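Serine protease (Nocardiopsis alba, PDB 2OUA) probably acts as a secreted serine-type endopeptidase of the trypsin-like S1 family, this chain being the protease domain of a longer precursor. Local coordinates at residues A[29-34]-A[62-67]; A[86-91]-A[151-156]; A[108-113]-A[135-140]; A[117-122]-A[131-136]. All coordinates share one frame; numbering follows the deposited sequence.

The chain has the two-barrel architecture of the chymotrypsin-like proteases. Contact 1 comes first in sequence and joins two strands of the N-terminal barrel. Contact 2 pairs the connection between the barrels with strand 152-160 of the C-terminal barrel. Contacts 3 and 4 lie along the chain between the two segments of contact 2. They share Ser-135 and Val-136, and their centres are about 13 Å apart. The centre of contact 1 is about 20 Å from those of contacts 3 and 4, but about 15 Å from that of contact 2. Between contacts 1 and 2, Val-156 packs on Val-31 and Thr-32, so the barrels meet. The predicted charge-relay residues His-35, Asp-61 and Ser-143 come from both halves.

Contact 1: residues A[29-34]-A[62-67]; sequences GFVTAG and AAFVRG
Phe-30 and Val-65 form a hydrogen-bonded pair between antiparallel strands 28-32 and 62-69 of the N-terminal barrel. The backbone bond from Val-65 N to Phe-30 O is 2.9 Å long and nearly straight at 176°. The return bond from Phe-30 N is less certain, because Val-65 O sits too close to a neighbour. At the next hydrogen-bonded pair, two residues along, Thr-32 N reaches Ala-63 O at 2.9 Å, from above the carbonyl plane. The bond from Ala-63 N to Thr-32 O is weak.

Apolar contacts line both faces of the sheet. On one, the Phe-30 ring is swung between its backbone N and carbonyl carbon (chi1 61°), which lays it alongside Val-65. Val-65 CB sits over the ring in a CH-pi contact, 3.9 Å from the centroid. Its CG2 touches Phe-30 CE1 at 3.7 Å. Thr-32 CG2 fits against Ala-63 CB at 3.9 Å. On the other face, Val-31 CG1 meets the edge of the Phe-64 ring, 4.1 Å from CD1. Phe-64 CZ reaches the bare backbone of Gly-29, 3.8 Å from its CA.

Thr-32 OG1 is hydrogen-bonded to the hydroxyl of Tyr-9 and the backbone carbonyl of Ser-16. The segment end at Ala-33 lies beside the predicted charge-relay residues His-35 and Asp-61. The pairing is therefore buried and oily, its polar atoms met largely by backbone bonds and by Tyr-9 and Ser-16.

Contact 2: residues A[86-91]-A[151-156]; sequences ATVSGS and TQAQGV
The connection between the two barrels runs beside the start of strand 152-160, where Ser-89 and Gly-90 meet Thr-151, Gln-152 and Ala-153. Ser-89 N donates to Thr-151 O at 2.9 Å, in the carbonyl plane and almost straight (178°). Ala-153 N donates to Gly-90 O at 2.8 Å. Around them the backbones of Gly-90 and Gln-152 are bridged once.

Side chains add a polar patch at the outer end. Ser-89 OG and Thr-151 OG1 are hydrogen-bonded at 3.0 Å, tip to tip. The Thr-151 methyl CG2 lies beside Thr-87 OG1 at 3.7 Å. Gln-152 bends at chi2 (-56°), which folds its amide back over Gly-90. Its NE2 lies 2.9 Å from Ser-89 OG and donates to a water, while OE1 accepts from Ser-92 N.

The inner side is apolar. Val-88 CG1 touches Ala-153 CB at 4.2 Å, and Leu-186 and Phe-19 pack on both residues. Further along, Gln-154 NE2 binds Gln-152 O at 3.0 Å. Gln-154 and Gly-155 both face Phe-147, a classic beta bulge. The link between the barrels meeting the start of strand 152-160 fits the two-barrel chymotrypsin-like fold.

Contact 3: residues A[108-113]-A[135-140]; sequences GWYCGT and SVCAEP. With AES (4-(2-aminoethyl)benzenesulfonyl fluoride), chain E.
The first torsions of Tyr-110 and Cys-137 bring ring and sulfur together. Tyr-110 CG is anti to the carbonyl carbon (chi1 -78°), while Cys-137 SG stands between its backbone N and carbonyl carbon (chi1 63°). The sulfur is thereby placed over the face of the tyrosine ring, a Cys sulfur-aromatic contact. It ties strand 108-116 of the C-terminal barrel to the loop that follows strand 131-134. SG is 3.8 Å from the ring centroid and 29° off the ring normal, so it sits over the rim. Its nearest ring atom is Tyr-110 CD2, at a tight 3.3 Å. The same sulfur is in the disulfide with Cys-164, so the ring lies against a cross-linked loop.

Val-136 of the loop packs beside it, against Tyr-110 and Gly-112 of the strand. Its CG1 touches Tyr-110 CB at 3.6 Å. Its CG2 presses on the backbone of Gly-112, 3.3 Å from N, where there is no side chain.

Ser-135 closes the end with two bonds to one residue. Its OG accepts from Thr-113 N at 2.9 Å. Its backbone N donates to Thr-113 O at 3.2 Å, in the carbonyl plane. A water donates to Ser-135 O and, more weakly, to Cys-111 O.

Beyond Cys-137 the loop enters the inhibitor pocket, which also contains Ser-143. Ala-138 CB lies near the sulfonyl oxygen O1S of the inhibitor, and Pro-140 CG is 3.8 Å from its ring atom C4.

Contact 4: residues A[117-122]-A[131-136]; sequences RNQTVS and LTRTSV
Arg-117 and Thr-132 lie side by side, pointing the same way. The arginine chain runs extended from CG to NE along the threonine, with CG 3.6 Å from Thr-132 OG1. Both side chains reach the same carboxylate oxygen, OE2 of Glu-174: Arg-117 NE by a salt bridge, Thr-132 OG1 by a hydrogen bond. Arg-117 NH2 also binds Ala-94 O.

Val-121 and Leu-131 cross at about a right angle. They touch tip to tip, Val-121 CG2 to Leu-131 CD1, at 3.5 Å.

Gln-119 and Arg-133 cross obliquely, with their amide and guanidinium planes 59° apart. Their chains meet at Gln-119 CG and Arg-133 CB, 4.1 Å apart. Gln-119 bends at chi2 (-66°), which turns its amide back toward the corner at Arg-117. There NE2 donates to Arg-117 O at 3.0 Å, from above the carbonyl plane.

The backbones of Gln-119 and Leu-131 form an antiparallel hydrogen-bonded pair. Gln-119 N reaches Leu-131 O at 2.8 Å, and Leu-131 N reaches Gln-119 O at 2.9 Å. Asn-118 and Gln-119 both face Leu-131, a G1 beta bulge at the corner where the chain leaves the barrel sheet. A water accepts from Asn-118 N and donates to Thr-132 OG1, bridging the corner to the strand.

Arg-117 and Thr-132 thus converge on Glu-174. Its paired arginine would probably favour the ionised carboxylate and lower its affinity for a proton.

Contact 1: residues A[29-34]-A[62-67]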
loop_
_atom_site.group_PDB
_atom_site.type_symbol
_atom_site.label_atom_id
_atom_site.label_comp_id
_atom_site.label_asym_id
_atom_site.label_seq_id
_atom_site.Cartn_x
_atom_site.Cartn_y
_atom_site.Cartn_z
ATOM N N GLY A 29 -2.583 -12.946 -2.223
ATOM C CA GLY A 29 -1.441 -12.059 -2.335
ATOM C C GLY A 29 -1.809 -10.715 -1.749
ATOM O O GLY A 29 -2.693 -10.629 -0.894
ATOM N N PHE A 30 -1.140 -9.656 -2.193
ATOM C CA PHE A 30 -1.461 -8.321 -1.699
ATOM C C PHE A 30 -0.933 -7.245 -2.629
ATOM O O PHE A 30 0.076 -7.441 -3.305
ATOM C CB PHE A 30 -0.904 -8.119 -0.279
ATOM C CG PHE A 30 0.601 -8.238 -0.172
ATOM C CD1 PHE A 30 1.431 -7.194 -0.578
ATOM C CD2 PHE A 30 1.180 -9.387 0.361
ATOM C CE1 PHE A 30 2.823 -7.289 -0.449
ATOM C CE2 PHE A 30 2.573 -9.497 0.493
ATOM C CZ PHE A 30 3.396 -8.444 0.088
ATOM N N VAL A 31 -1.640 -6.120 -2.687
ATOM C CA VAL A 31 -1.195 -5.011 -3.516
ATOM C C VAL A 31 -0.231 -4.192 -2.675
ATOM O O VAL A 31 -0.331 -4.164 -1.448
ATOM C CB VAL A 31 -2.377 -4.121 -3.992
ATOM C CG1 VAL A 31 -3.235 -4.901 -4.981
ATOM C CG2 VAL A 31 -3.206 -3.659 -2.807
ATOM N N THR A 32 0.711 -3.540 -3.342
ATOM C CA THR A 32 1.722 -2.735 -2.669
ATOM C C THR A 32 2.287 -1.778 -3.712
ATOM O O THR A 32 1.732 -1.661 -4.800
ATOM C CB THR A 32 2.848 -3.649 -2.105
ATOM O OG1 THR A 32 3.755 -2.873 -1.312
ATOM C CG2 THR A 32 3.612 -4.329 -3.238
ATOM N N ALA A 33 3.378 -1.089 -3.388
ATOM C CA ALA A 33 3.982 -0.151 -4.334
ATOM C C ALA A 33 4.922 -0.866 -5.296
ATOM O O ALA A 33 5.663 -1.772 -4.905
ATOM C CB ALA A 33 4.744 0.934 -3.582
ATOM N N GLY A 34 4.902 -0.445 -6.557
ATOM C CA GLY A 34 5.761 -1.055 -7.555
ATOM C C GLY A 34 7.243 -0.773 -7.364
ATOM O O GLY A 34 8.087 -1.543 -7.830
ATOM N N ALA A 62 2.596 0.819 -8.685
ATOM C CA ALA A 62 1.693 -0.235 -8.256
ATOM C C ALA A 62 2.262 -1.630 -8.442
ATOM O O ALA A 62 3.083 -1.877 -9.326
ATOM C CB ALA A 62 0.388 -0.111 -9.030
ATOM N N ALA A 63 1.811 -2.554 -7.605
ATOM C CA ALA A 63 2.293 -3.917 -7.706
ATOM C C ALA A 63 1.383 -4.893 -6.979
ATOM O O ALA A 63 0.615 -4.512 -6.089
ATOM C CB ALA A 63 3.703 -4.008 -7.136
ATOM N N PHE A 64 1.459 -6.152 -7.390
ATOM C CA PHE A 64 0.689 -7.212 -6.754
ATOM C C PHE A 64 1.661 -8.342 -6.484
ATOM O O PHE A 64 2.331 -8.831 -7.399
ATOM C CB PHE A 64 -0.436 -7.736 -7.648
ATOM C CG PHE A 64 -1.179 -8.911 -7.045
ATOM C CD1 PHE A 64 -1.975 -8.741 -5.911
ATOM C CD2 PHE A 64 -1.039 -10.192 -7.579
ATOM C CE1 PHE A 64 -2.618 -9.833 -5.315
ATOM C CE2 PHE A 64 -1.676 -11.291 -6.992
ATOM C CZ PHE A 64 -2.467 -11.111 -5.857
ATOM N N VAL A 65 1.753 -8.732 -5.221
ATOM C CA VAL A 65 2.625 -9.822 -4.818
ATOM C C VAL A 65 1.742 -11.047 -4.630
ATOM O O VAL A 65 0.774 -11.005 -3.875
ATOM C CB VAL A 65 3.334 -9.507 -3.486
ATOM C CG1 VAL A 65 4.075 -10.739 -2.982
ATOM C CG2 VAL A 65 4.311 -8.352 -3.684
ATOM N N ARG A 66 2.074 -12.127 -5.331
ATOM C CA ARG A 66 1.319 -13.373 -5.238
ATOM C C ARG A 66 2.008 -14.304 -4.245
ATOM O O ARG A 66 3.217 -14.523 -4.324
ATOM C CB ARG A 66 1.239 -14.040 -6.614
ATOM C CG ARG A 66 0.881 -15.519 -6.579
ATOM C CD ARG A 66 0.813 -16.091 -7.986
ATOM N NE ARG A 66 0.708 -17.547 -7.986
ATOM C CZ ARG A 66 1.730 -18.373 -7.773
ATOM N NH1 ARG A 66 2.941 -17.886 -7.540
ATOM N NH2 ARG A 66 1.537 -19.684 -7.793
ATOM N N GLY A 67 1.240 -14.837 -3.305
ATOM C CA GLY A 67 1.818 -15.736 -2.323
ATOM C C GLY A 67 2.128 -17.086 -2.940
ATOM O O GLY A 67 1.326 -17.618 -3.704
#

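Contact 2: residues A[86-91]-A[151-156]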
loop_
_atom_site.group_PDB
_atom_site.type_symbol
_atom_site.label_atom_id
_atom_site.label_comp_id
_atom_site.label_asym_id
_atom_site.label_seq_id
_atom_site.Cartn_x
_atom_site.Cartn_y
_atom_site.Cartn_z
ATOM N N ALA A 86 -7.854 -1.802 11.602
ATOM C CA ALA A 86 -8.948 -1.181 10.882
ATOM C C ALA A 86 -9.423 -2.343 10.020
ATOM O O ALA A 86 -8.635 -3.229 9.688
ATOM C CB ALA A 86 -8.442 -0.047 10.000
ATOM N N THR A 87 -10.701 -2.363 9.678
ATOM C CA THR A 87 -11.227 -3.440 8.850
ATOM C C THR A 87 -11.509 -2.917 7.448
ATOM O O THR A 87 -11.898 -1.764 7.275
ATOM C CB THR A 87 -12.524 -4.010 9.445
ATOM O OG1 THR A 87 -13.455 -2.944 9.651
ATOM C CG2 THR A 87 -12.244 -4.686 10.776
ATOM N N VAL A 88 -11.297 -3.769 6.450
ATOM C CA VAL A 88 -11.532 -3.404 5.059
ATOM C C VAL A 88 -12.842 -4.024 4.599
ATOM O O VAL A 88 -12.989 -5.249 4.600
ATOM C CB VAL A 88 -10.390 -3.916 4.145
ATOM C CG1 VAL A 88 -10.641 -3.488 2.697
ATOM C CG2 VAL A 88 -9.055 -3.380 4.636
ATOM N N SER A 89 -13.799 -3.184 4.216
ATOM C CA SER A 89 -15.092 -3.680 3.756
ATOM C C SER A 89 -15.304 -3.365 2.277
ATOM O O SER A 89 -16.268 -3.820 1.664
ATOM C CB SER A 89 -16.225 -3.065 4.584
ATOM O OG SER A 89 -16.389 -1.691 4.289
ATOM N N GLY A 90 -14.392 -2.586 1.707
ATOM C CA GLY A 90 -14.502 -2.235 0.302
ATOM C C GLY A 90 -13.475 -1.190 -0.077
ATOM O O GLY A 90 -12.554 -0.922 0.693
ATOM N N SER A 91 -13.630 -0.600 -1.258
ATOM C CA SER A 91 -12.701 0.423 -1.713
ATOM C C SER A 91 -13.405 1.618 -2.343
ATOM O O SER A 91 -12.942 2.158 -3.347
ATOM C CB SER A 91 -11.697 -0.171 -2.714
ATOM O OG SER A 91 -12.350 -0.731 -3.838
ATOM N N THR A 151 -13.490 2.312 6.654
ATOM C CA THR A 151 -13.352 0.902 6.300
ATOM C C THR A 151 -13.157 0.751 4.790
ATOM O O THR A 151 -13.241 -0.355 4.256
ATOM C CB THR A 151 -14.598 0.084 6.716
ATOM O OG1 THR A 151 -15.759 0.610 6.060
ATOM C CG2 THR A 151 -14.801 0.149 8.225
ATOM N N GLN A 152 -12.890 1.863 4.110
ATOM C CA GLN A 152 -12.703 1.835 2.659
ATOM C C GLN A 152 -11.246 2.007 2.233
ATOM O O GLN A 152 -10.631 3.039 2.497
ATOM C CB GLN A 152 -13.553 2.930 1.996
ATOM C CG GLN A 152 -15.045 2.822 2.275
ATOM C CD GLN A 152 -15.620 1.474 1.876
ATOM O OE1 GLN A 152 -15.499 1.051 0.726
ATOM N NE2 GLN A 152 -16.252 0.794 2.829
ATOM N N ALA A 153 -10.698 0.992 1.573
ATOM C CA ALA A 153 -9.318 1.036 1.094
ATOM C C ALA A 153 -9.188 2.136 0.044
ATOM O O ALA A 153 -10.022 2.242 -0.860
ATOM C CB ALA A 153 -8.932 -0.312 0.492
ATOM N N GLN A 154 -8.137 2.946 0.154
ATOM C CA GLN A 154 -7.931 4.046 -0.785
ATOM C C GLN A 154 -6.725 3.862 -1.702
ATOM O O GLN A 154 -6.812 4.121 -2.900
ATOM C CB GLN A 154 -7.792 5.368 -0.022
ATOM C CG GLN A 154 -8.993 5.706 0.858
ATOM C CD GLN A 154 -10.279 5.830 0.066
ATOM O OE1 GLN A 154 -10.353 6.595 -0.891
ATOM N NE2 GLN A 154 -11.302 5.072 0.467
ATOM N N GLY A 155 -5.600 3.423 -1.147
ATOM C CA GLY A 155 -4.419 3.234 -1.973
ATOM C C GLY A 155 -3.203 2.730 -1.221
ATOM O O GLY A 155 -3.311 2.307 -0.068
ATOM N N VAL A 156 -2.046 2.764 -1.879
ATOM C CA VAL A 156 -0.804 2.314 -1.268
ATOM C C VAL A 156 0.252 3.418 -1.317
ATOM O O VAL A 156 0.389 4.130 -2.315
ATOM C CB VAL A 156 -0.270 1.028 -1.955
ATOM C CG1 VAL A 156 -1.313 -0.089 -1.834
ATOM C CG2 VAL A 156 0.050 1.297 -3.423
HETATM O O HOH W 1 -18.622 -1.335 2.387
HETATM O O HOH W 2 -10.612 3.674 -3.235
#

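Contact 3: residues A[108-113]-A[135-140]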
loop_
_atom_site.group_PDB
_atom_site.type_symbol
_atom_site.label_atom_id
_atom_site.label_comp_id
_atom_site.label_asym_id
_atom_site.label_seq_id
_atom_site.Cartn_x
_atom_site.Cartn_y
_atom_site.Cartn_z
ATOM N N GLY A 108 4.491 3.439 11.563
ATOM C CA GLY A 108 3.233 3.013 12.139
ATOM C C GLY A 108 1.995 3.600 11.485
ATOM O O GLY A 108 1.896 3.680 10.258
ATOM N N TRP A 109 1.061 4.033 12.325
ATOM C CA TRP A 109 -0.225 4.571 11.891
ATOM C C TRP A 109 -0.359 6.083 12.072
ATOM O O TRP A 109 -0.352 6.586 13.194
ATOM C CB TRP A 109 -1.316 3.820 12.670
ATOM C CG TRP A 109 -2.738 4.268 12.505
ATOM C CD1 TRP A 109 -3.426 5.132 13.320
ATOM C CD2 TRP A 109 -3.683 3.785 11.543
ATOM N NE1 TRP A 109 -4.742 5.203 12.927
ATOM C CE2 TRP A 109 -4.929 4.388 11.840
ATOM C CE3 TRP A 109 -3.601 2.896 10.461
ATOM C CZ2 TRP A 109 -6.085 4.128 11.093
ATOM C CZ3 TRP A 109 -4.751 2.638 9.716
ATOM C CH2 TRP A 109 -5.978 3.255 10.039
ATOM N N TYR A 110 -0.468 6.801 10.957
ATOM C CA TYR A 110 -0.621 8.253 10.979
ATOM C C TYR A 110 -1.808 8.660 10.116
ATOM O O TYR A 110 -2.098 8.023 9.107
ATOM C CB TYR A 110 0.647 8.953 10.474
ATOM C CG TYR A 110 1.759 9.001 11.498
ATOM C CD1 TYR A 110 2.479 7.854 11.835
ATOM C CD2 TYR A 110 2.066 10.190 12.162
ATOM C CE1 TYR A 110 3.480 7.889 12.808
ATOM C CE2 TYR A 110 3.065 10.235 13.138
ATOM C CZ TYR A 110 3.765 9.082 13.456
ATOM O OH TYR A 110 4.745 9.116 14.425
ATOM N N CYS A 111 -2.495 9.726 10.512
ATOM C CA CYS A 111 -3.656 10.169 9.757
ATOM C C CYS A 111 -3.559 11.613 9.292
ATOM O O CYS A 111 -2.815 12.423 9.846
ATOM C CB CYS A 111 -4.923 9.993 10.592
ATOM S SG CYS A 111 -5.192 8.321 11.269
ATOM N N GLY A 112 -4.324 11.921 8.253
ATOM C CA GLY A 112 -4.323 13.260 7.713
ATOM C C GLY A 112 -5.527 13.481 6.826
ATOM O O GLY A 112 -6.589 12.889 7.045
ATOM N N THR A 113 -5.347 14.316 5.806
ATOM C CA THR A 113 -6.416 14.666 4.880
ATOM C C THR A 113 -6.062 14.400 3.420
ATOM O O THR A 113 -4.914 14.570 3.017
ATOM C CB THR A 113 -6.758 16.170 5.019
ATOM O OG1 THR A 113 -7.167 16.443 6.363
ATOM C CG2 THR A 113 -7.859 16.567 4.059
ATOM N N SER A 135 -1.830 14.896 3.625
ATOM C CA SER A 135 -1.032 15.619 4.610
ATOM C C SER A 135 -0.394 14.676 5.622
ATOM O O SER A 135 0.085 15.107 6.670
ATOM C CB SER A 135 -1.913 16.625 5.347
ATOM O OG SER A 135 -2.965 15.953 6.018
ATOM N N VAL A 136 -0.399 13.384 5.314
ATOM C CA VAL A 136 0.185 12.394 6.210
ATOM C C VAL A 136 1.687 12.278 5.969
ATOM O O VAL A 136 2.150 12.437 4.845
ATOM C CB VAL A 136 -0.460 11.005 5.998
ATOM C CG1 VAL A 136 0.052 10.023 7.051
ATOM C CG2 VAL A 136 -1.979 11.125 6.066
ATOM N N CYS A 137 2.442 12.008 7.031
ATOM C CA CYS A 137 3.896 11.856 6.942
ATOM C C CYS A 137 4.223 10.389 6.677
ATOM O O CYS A 137 3.390 9.512 6.913
ATOM C CB CYS A 137 4.546 12.259 8.268
ATOM S SG CYS A 137 3.996 11.163 9.614
ATOM N N ALA A 138 5.437 10.126 6.209
ATOM C CA ALA A 138 5.884 8.760 5.938
ATOM C C ALA A 138 7.410 8.722 5.914
ATOM O O ALA A 138 8.058 9.749 5.708
ATOM C CB ALA A 138 5.320 8.271 4.604
ATOM N N GLU A 139 7.979 7.542 6.131
ATOM C CA GLU A 139 9.431 7.382 6.125
ATOM C C GLU A 139 9.826 6.088 5.415
ATOM O O GLU A 139 9.018 5.167 5.294
ATOM C CB GLU A 139 9.963 7.386 7.568
ATOM C CG GLU A 139 9.956 8.769 8.221
ATOM C CD GLU A 139 10.307 8.734 9.704
ATOM O OE1 GLU A 139 11.136 7.892 10.107
ATOM O OE2 GLU A 139 9.763 9.561 10.468
ATOM N N PRO A 140 11.077 6.005 4.930
ATOM C CA PRO A 140 11.531 4.797 4.237
ATOM C C PRO A 140 11.142 3.542 5.006
ATOM O O PRO A 140 11.402 3.431 6.208
ATOM C CB PRO A 140 13.041 4.997 4.158
ATOM C CG PRO A 140 13.152 6.482 3.973
ATOM C CD PRO A 140 12.161 7.003 5.006
HETATM C C3 AES E . 11.163 7.371 0.734
HETATM C C2 AES E . 10.109 6.466 0.638
HETATM C C1 AES E . 8.947 6.670 1.379
HETATM S S AES E . 7.602 5.563 1.222
HETATM O O1S AES E . 6.802 5.569 2.491
HETATM O O2S AES E . 6.725 5.997 0.085
HETATM C C6 AES E . 8.845 7.775 2.220
HETATM C C5 AES E . 9.899 8.677 2.317
HETATM C C4 AES E . 11.060 8.476 1.571
HETATM C C7 AES E . 12.217 9.475 1.662
HETATM C C8 AES E . 11.815 10.863 1.157
HETATM N N8 AES E . 11.390 10.782 -0.248
HETATM O O HOH W 3 -1.227 15.304 9.268
#

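Contact 4: residues A[117-122]-A[131-136]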
loop_
_atom_site.group_PDB
_atom_site.type_symbol
_atom_site.label_atom_id
_atom_site.label_comp_id
_atom_site.label_asym_id
_atom_site.label_seq_id
_atom_site.Cartn_x
_atom_site.Cartn_y
_atom_site.Cartn_z
ATOM N N ARG A 117 -6.041 14.925 -6.076
ATOM C CA ARG A 117 -5.815 13.739 -6.887
ATOM C C ARG A 117 -5.175 14.141 -8.212
ATOM O O ARG A 117 -4.984 15.330 -8.483
ATOM C CB ARG A 117 -7.136 12.994 -7.147
ATOM C CG ARG A 117 -7.747 12.377 -5.889
ATOM C CD ARG A 117 -8.710 11.237 -6.208
ATOM N NE ARG A 117 -8.915 10.387 -5.034
ATOM C CZ ARG A 117 -9.807 10.624 -4.074
ATOM N NH1 ARG A 117 -10.602 11.684 -4.150
ATOM N NH2 ARG A 117 -9.877 9.817 -3.020
ATOM N N ASN A 118 -4.825 13.146 -9.022
ATOM C CA ASN A 118 -4.219 13.388 -10.326
ATOM C C ASN A 118 -2.912 14.165 -10.204
ATOM O O ASN A 118 -2.655 15.082 -10.981
ATOM C CB ASN A 118 -5.189 14.176 -11.215
ATOM C CG ASN A 118 -6.594 13.599 -11.202
ATOM O OD1 ASN A 118 -6.819 12.464 -11.625
ATOM N ND2 ASN A 118 -7.549 14.386 -10.715
ATOM N N GLN A 119 -2.086 13.791 -9.235
ATOM C CA GLN A 119 -0.817 14.472 -9.023
ATOM C C GLN A 119 0.354 13.731 -9.662
ATOM O O GLN A 119 0.388 12.498 -9.698
ATOM C CB GLN A 119 -0.547 14.631 -7.520
ATOM C CG GLN A 119 -1.626 15.395 -6.758
ATOM C CD GLN A 119 -1.710 16.850 -7.172
ATOM O OE1 GLN A 119 -0.823 17.644 -6.868
ATOM N NE2 GLN A 119 -2.777 17.202 -7.879
ATOM N N THR A 120 1.304 14.497 -10.181
ATOM C CA THR A 120 2.505 13.922 -10.772
ATOM C C THR A 120 3.659 14.355 -9.875
ATOM O O THR A 120 3.766 15.529 -9.504
ATOM C CB THR A 120 2.754 14.436 -12.212
ATOM O OG1 THR A 120 1.699 13.988 -13.072
ATOM C CG2 THR A 120 4.081 13.909 -12.744
ATOM N N VAL A 121 4.504 13.402 -9.505
ATOM C CA VAL A 121 5.642 13.701 -8.648
ATOM C C VAL A 121 6.916 13.173 -9.287
ATOM O O VAL A 121 6.877 12.227 -10.073
ATOM C CB VAL A 121 5.490 13.044 -7.256
ATOM C CG1 VAL A 121 4.204 13.519 -6.586
ATOM C CG2 VAL A 121 5.484 11.533 -7.396
ATOM N N SER A 122 8.040 13.792 -8.948
ATOM C CA SER A 122 9.325 13.358 -9.469
ATOM C C SER A 122 10.124 12.663 -8.377
ATOM O O SER A 122 10.386 13.237 -7.315
ATOM C CB SER A 122 10.124 14.547 -10.011
ATOM O OG SER A 122 9.620 14.968 -11.266
ATOM N N LEU A 131 -1.190 10.164 -8.937
ATOM C CA LEU A 131 -1.134 9.964 -7.495
ATOM C C LEU A 131 -2.048 10.903 -6.724
ATOM O O LEU A 131 -2.495 11.927 -7.240
ATOM C CB LEU A 131 0.300 10.126 -6.989
ATOM C CG LEU A 131 1.339 9.177 -7.589
ATOM C CD1 LEU A 131 2.677 9.429 -6.922
ATOM C CD2 LEU A 131 0.905 7.722 -7.393
ATOM N N THR A 132 -2.321 10.535 -5.479
ATOM C CA THR A 132 -3.166 11.330 -4.614
ATOM C C THR A 132 -2.322 11.869 -3.466
ATOM O O THR A 132 -1.629 11.116 -2.781
ATOM C CB THR A 132 -4.324 10.480 -4.070
ATOM O OG1 THR A 132 -5.133 10.037 -5.170
ATOM C CG2 THR A 132 -5.174 11.289 -3.095
ATOM N N ARG A 133 -2.379 13.181 -3.270
ATOM C CA ARG A 133 -1.612 13.841 -2.221
ATOM C C ARG A 133 -2.374 13.915 -0.904
ATOM O O ARG A 133 -3.579 14.163 -0.893
ATOM C CB ARG A 133 -1.233 15.253 -2.670
ATOM C CG ARG A 133 -0.437 16.048 -1.653
ATOM C CD ARG A 133 0.076 17.342 -2.270
ATOM N NE ARG A 133 -1.004 18.252 -2.639
ATOM C CZ ARG A 133 -1.464 19.221 -1.855
ATOM N NH1 ARG A 133 -0.935 19.409 -0.653
ATOM N NH2 ARG A 133 -2.455 20.003 -2.270
ATOM N N THR A 134 -1.662 13.694 0.198
ATOM C CA THR A 134 -2.265 13.759 1.527
ATOM C C THR A 134 -1.315 14.491 2.471
ATOM O O THR A 134 -0.133 14.669 2.162
ATOM C CB THR A 134 -2.532 12.360 2.123
ATOM O OG1 THR A 134 -1.298 11.793 2.574
ATOM C CG2 THR A 134 -3.161 11.441 1.082
ATOM N N SER A 135 -1.830 14.896 3.625
ATOM C CA SER A 135 -1.032 15.619 4.610
ATOM C C SER A 135 -0.394 14.676 5.622
ATOM O O SER A 135 0.085 15.107 6.670
ATOM C CB SER A 135 -1.913 16.625 5.347
ATOM O OG SER A 135 -2.965 15.953 6.018
ATOM N N VAL A 136 -0.399 13.384 5.314
ATOM C CA VAL A 136 0.185 12.394 6.210
ATOM C C VAL A 136 1.687 12.278 5.969
ATOM O O VAL A 136 2.150 12.437 4.845
ATOM C CB VAL A 136 -0.460 11.005 5.998
ATOM C CG1 VAL A 136 0.052 10.023 7.051
ATOM C CG2 VAL A 136 -1.979 11.125 6.066
HETATM O O HOH W 4 -5.233 10.475 -8.007
#